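ATP-dependent RNA helicase HrpB (Escherichia coli, PDB 6EUD) hydrolyses ATP to ADP and phosphate as a DExH-box NTPase of the DEAH/RHA helicase group and is classed as an RNA helicase that binds single-stranded RNA. Local coordinates at residues T207-M210 and L211-E214; D773-K776 and G777-E781. All blocks are in the same frame, centred on the assembly; numbering follows the deposited sequence.

Interaction 1. Residues T207-M210 and L211-E214; sequences TAEM and LRQE
Glu-209 and Arg-212 form a salt bridge on the outer side of helix 199-213. Their side chains run side by side, and the arginine grips both carboxylate oxygens side-on: NE of Arg-212 meets OE1 of Glu-209 at 3.1 Å, while Arg-212 NH2 reaches Glu-209 OE2 at 3.0 Å on its syn side. Both oxygens lie near the guanidinium plane, but the carboxylate is turned 38° from it. A bend at chi2 (64°) of Glu-209 folds its carboxylate along the helix toward this partner. NE2 of Gln-213 also approaches Glu-209 OE2, though doubtfully close, with the amide plane almost perpendicular to the carboxylate.

Backbone bonds continue beneath, among them Leu-211 N to Thr-207 O (3.1 Å), and at the last turn Glu-214 N still donates to Met-210 O (2.9 Å) as its residue leaves helical geometry.

Apolar Met-210 and Leu-211 suit the inner side, where both pack on Leu-218 of strand 217-221; Glu-214 instead pairs with Arg-189.

Replacing Glu-209 with an alanine would probably leave the Arg-212 guanidinium without its carboxylate mate and free to turn. Two arginine N-H groups probably offset a carboxylate charge that the C-terminal end of the helix would tend to disfavour.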
loop_
_atom_site.group_PDB
_atom_site.type_symbol
_atom_site.label_atom_id
_atom_site.label_comp_id
_atom_site.label_asym_id
_atom_site.label_seq_id
_atom_site.Cartn_x
_atom_site.Cartn_y
_atom_site.Cartn_z
ATOM N N THR A 207 11.291 -33.771 6.064
ATOM C CA THR A 207 12.602 -33.531 6.672
ATOM C C THR A 207 13.249 -34.833 7.184
ATOM O O THR A 207 14.450 -35.056 6.986
ATOM C CB THR A 207 12.487 -32.507 7.825
ATOM O OG1 THR A 207 11.976 -31.272 7.306
ATOM C CG2 THR A 207 13.822 -32.234 8.487
ATOM N N ALA A 208 12.457 -35.694 7.820
ATOM C CA ALA A 208 12.973 -36.966 8.317
ATOM C C ALA A 208 13.404 -37.843 7.160
ATOM O O ALA A 208 14.353 -38.621 7.285
ATOM C CB ALA A 208 11.925 -37.691 9.173
ATOM N N GLU A 209 12.714 -37.715 6.033
ATOM C CA GLU A 209 13.063 -38.494 4.865
ATOM C C GLU A 209 14.367 -37.995 4.235
ATOM O O GLU A 209 15.161 -38.789 3.740
ATOM C CB GLU A 209 11.921 -38.465 3.853
ATOM C CG GLU A 209 12.210 -39.209 2.539
ATOM C CD GLU A 209 12.408 -40.725 2.724
ATOM O OE1 GLU A 209 12.121 -41.260 3.824
ATOM O OE2 GLU A 209 12.847 -41.386 1.757
ATOM N N MET A 210 14.594 -36.688 4.244
ATOM C CA MET A 210 15.870 -36.163 3.780
ATOM C C MET A 210 17.052 -36.635 4.645
ATOM O O MET A 210 18.126 -36.965 4.136
ATOM C CB MET A 210 15.828 -34.645 3.736
ATOM C CG MET A 210 16.965 -34.062 2.911
ATOM S SD MET A 210 16.393 -32.866 1.761
ATOM C CE MET A 210 17.937 -32.369 1.106
ATOM N N LEU A 211 16.825 -36.677 5.951
ATOM C CA LEU A 211 17.817 -37.140 6.902
ATOM C C LEU A 211 18.138 -38.605 6.661
ATOM O O LEU A 211 19.252 -39.057 6.887
ATOM C CB LEU A 211 17.313 -36.941 8.336
ATOM C CG LEU A 211 17.137 -35.482 8.768
ATOM C CD1 LEU A 211 16.504 -35.384 10.153
ATOM C CD2 LEU A 211 18.470 -34.777 8.742
ATOM N N ARG A 212 17.144 -39.348 6.201
ATOM C CA ARG A 212 17.306 -40.778 6.006
ATOM C C ARG A 212 18.101 -41.077 4.744
ATOM O O ARG A 212 18.855 -42.029 4.702
ATOM C CB ARG A 212 15.947 -41.465 5.938
ATOM C CG ARG A 212 16.009 -42.999 5.985
ATOM C CD ARG A 212 14.655 -43.637 5.659
ATOM N NE ARG A 212 14.287 -43.436 4.258
ATOM C CZ ARG A 212 14.731 -44.187 3.249
ATOM N NH1 ARG A 212 15.561 -45.203 3.478
ATOM N NH2 ARG A 212 14.346 -43.928 2.004
ATOM N N GLN A 213 17.922 -40.270 3.710
ATOM C CA GLN A 213 18.558 -40.562 2.440
ATOM C C GLN A 213 19.891 -39.854 2.280
ATOM O O GLN A 213 20.743 -40.295 1.512
ATOM C CB GLN A 213 17.636 -40.184 1.280
ATOM C CG GLN A 213 16.410 -41.058 1.159
ATOM C CD GLN A 213 15.670 -40.814 -0.140
ATOM O OE1 GLN A 213 16.260 -40.381 -1.131
ATOM N NE2 GLN A 213 14.369 -41.081 -0.140
ATOM N N GLU A 214 20.073 -38.755 2.995
ATOM C CA GLU A 214 21.206 -37.890 2.719
ATOM C C GLU A 214 22.042 -37.696 3.970
ATOM O O GLU A 214 21.562 -37.796 5.096
ATOM C CB GLU A 214 20.764 -36.524 2.165
ATOM C CG GLU A 214 19.749 -36.557 1.028
ATOM C CD GLU A 214 20.271 -37.214 -0.225
ATOM O OE1 GLU A 214 21.508 -37.347 -0.374
ATOM O OE2 GLU A 214 19.430 -37.589 -1.069
#

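Interaction 2. Residues D773-K776 and G777-E781; sequences DFWK and GAYRE
Tyr-779 leans back from helix 779-789 against two aromatic rings of the preceding helix, Phe-774 and Trp-775. Its CB sits over one face of the Phe-774 ring, a CH-pi contact 4.1 Å from the centroid. With CG anti to the backbone N (chi1 175°), the tyrosine ring is carried toward Trp-775. CG lies in the indole plane, at its edge, 3.9 Å from Trp-775 CE3. CD1 touches both partners, 3.6 Å from Trp-775 CZ3 and 3.8 Å from Phe-774 CE2; CE1 follows along Trp-775 CZ3. The six-membered ring of Trp-775 thus turns its edge to the face of Tyr-779 in an offset edge-to-face pair, planes at 84°. OH leaves the cluster to bond Pro-796 O, so a tyrosine combines apolar ring packing with a polar tip.

The backbone makes the same turn: Tyr-779 N donates to Phe-774 O at 3.0 Å. Gly-777 suits the bend, since a side chain there would clash with Asp-773 O. The three rings pack together on one side of the bend, and Pro-799 touches both Trp-775 and Tyr-779. The arrangement is an aromatic cluster at a glycine-containing bend between consecutive helices in the HrpB C-terminal region.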
loop_
_atom_site.group_PDB
_atom_site.type_symbol
_atom_site.label_atom_id
_atom_site.label_comp_id
_atom_site.label_asym_id
_atom_site.label_seq_id
_atom_site.Cartn_x
_atom_site.Cartn_y
_atom_site.Cartn_z
ATOM N N ASP A 773 -18.336 1.366 -50.952
ATOM C CA ASP A 773 -18.381 -0.046 -51.332
ATOM C C ASP A 773 -19.788 -0.496 -51.698
ATOM O O ASP A 773 -19.973 -1.394 -52.517
ATOM C CB ASP A 773 -17.864 -0.940 -50.204
ATOM C CG ASP A 773 -16.373 -0.868 -50.049
ATOM O OD1 ASP A 773 -15.717 -0.326 -50.966
ATOM O OD2 ASP A 773 -15.856 -1.358 -49.020
ATOM N N PHE A 774 -20.788 0.107 -51.068
ATOM C CA PHE A 774 -22.154 -0.325 -51.296
ATOM C C PHE A 774 -22.633 0.057 -52.700
ATOM O O PHE A 774 -23.180 -0.778 -53.426
ATOM C CB PHE A 774 -23.093 0.258 -50.248
ATOM C CG PHE A 774 -24.524 0.012 -50.554
ATOM C CD1 PHE A 774 -25.071 -1.258 -50.403
ATOM C CD2 PHE A 774 -25.324 1.035 -51.042
ATOM C CE1 PHE A 774 -26.411 -1.497 -50.714
ATOM C CE2 PHE A 774 -26.655 0.807 -51.357
ATOM C CZ PHE A 774 -27.201 -0.463 -51.191
ATOM N N TRP A 775 -22.424 1.317 -53.069
ATOM C CA TRP A 775 -22.742 1.778 -54.414
ATOM C C TRP A 775 -22.119 0.872 -55.493
ATOM O O TRP A 775 -22.785 0.507 -56.461
ATOM C CB TRP A 775 -22.264 3.218 -54.629
ATOM C CG TRP A 775 -22.949 4.324 -53.828
ATOM C CD1 TRP A 775 -22.350 5.454 -53.347
ATOM C CD2 TRP A 775 -24.335 4.414 -53.432
ATOM N NE1 TRP A 775 -23.262 6.237 -52.687
ATOM C CE2 TRP A 775 -24.489 5.626 -52.726
ATOM C CE3 TRP A 775 -25.455 3.588 -53.600
ATOM C CZ2 TRP A 775 -25.720 6.042 -52.199
ATOM C CZ3 TRP A 775 -26.674 4.002 -53.080
ATOM C CH2 TRP A 775 -26.796 5.216 -52.387
ATOM N N LYS A 776 -20.847 0.514 -55.318
ATOM C CA LYS A 776 -20.150 -0.350 -56.272
ATOM C C LYS A 776 -20.512 -1.828 -56.102
ATOM O O LYS A 776 -20.372 -2.617 -57.031
ATOM C CB LYS A 776 -18.635 -0.176 -56.133
ATOM C CG LYS A 776 -18.125 1.211 -56.475
ATOM C CD LYS A 776 -16.691 1.408 -56.000
ATOM C CE LYS A 776 -16.153 2.780 -56.403
ATOM N NZ LYS A 776 -15.918 2.903 -57.882
ATOM N N GLY A 777 -20.977 -2.207 -54.918
ATOM C CA GLY A 777 -21.203 -3.610 -54.617
ATOM C C GLY A 777 -22.655 -4.041 -54.632
ATOM O O GLY A 777 -23.250 -4.208 -55.696
ATOM N N ALA A 778 -23.230 -4.209 -53.442
ATOM C CA ALA A 778 -24.563 -4.782 -53.291
ATOM C C ALA A 778 -25.675 -3.896 -53.851
ATOM O O ALA A 778 -26.820 -4.339 -53.956
ATOM C CB ALA A 778 -24.834 -5.088 -51.831
ATOM N N TYR A 779 -25.348 -2.658 -54.221
ATOM C CA TYR A 779 -26.368 -1.756 -54.752
ATOM C C TYR A 779 -27.007 -2.277 -56.040
ATOM O O TYR A 779 -28.209 -2.105 -56.235
ATOM C CB TYR A 779 -25.807 -0.351 -55.007
ATOM C CG TYR A 779 -26.814 0.574 -55.684
ATOM C CD1 TYR A 779 -27.834 1.194 -54.955
ATOM C CD2 TYR A 779 -26.761 0.814 -57.053
ATOM C CE1 TYR A 779 -28.759 2.033 -55.575
ATOM C CE2 TYR A 779 -27.685 1.647 -57.677
ATOM C CZ TYR A 779 -28.676 2.256 -56.936
ATOM O OH TYR A 779 -29.588 3.081 -57.573
ATOM N N ARG A 780 -26.228 -2.902 -56.921
ATOM C CA ARG A 780 -26.779 -3.315 -58.211
ATOM C C ARG A 780 -27.833 -4.402 -58.025
ATOM O O ARG A 780 -28.696 -4.589 -58.876
ATOM C CB ARG A 780 -25.677 -3.791 -59.165
ATOM C CG ARG A 780 -24.390 -4.149 -58.467
ATOM C CD ARG A 780 -23.478 -5.044 -59.293
ATOM N NE ARG A 780 -22.291 -5.415 -58.520
ATOM C CZ ARG A 780 -21.298 -6.170 -58.976
ATOM N NH1 ARG A 780 -21.342 -6.656 -60.210
ATOM N NH2 ARG A 780 -20.266 -6.446 -58.187
ATOM N N GLU A 781 -27.773 -5.103 -56.898
ATOM C CA GLU A 781 -28.764 -6.125 -56.595
ATOM C C GLU A 781 -29.960 -5.529 -55.853
ATOM O O GLU A 781 -31.075 -6.043 -55.940
ATOM C CB GLU A 781 -28.129 -7.256 -55.788
ATOM C CG GLU A 781 -26.977 -7.964 -56.515
ATOM C CD GLU A 781 -27.260 -8.234 -58.003
ATOM O OE1 GLU A 781 -28.378 -8.693 -58.335
ATOM O OE2 GLU A 781 -26.360 -8.000 -58.843
#

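Interactions 1 and 2 are remote from each other: their centres are 80 Å apart and their nearest atoms about 68 Å, so neither touches the other. Residues 207-214 belong to the helicase C-terminal domain and end a helix laid against a central sheet, whereas residues 773-781 join two helices in the C-terminal region found in HrpB. Both lie away from the predicted ATP site and the DEFH box. Each marks the end of a helix, but by different chemistry: interaction 1 relies on a salt bridge along the last turn, and interaction 2 packs aromatic rings at a bend.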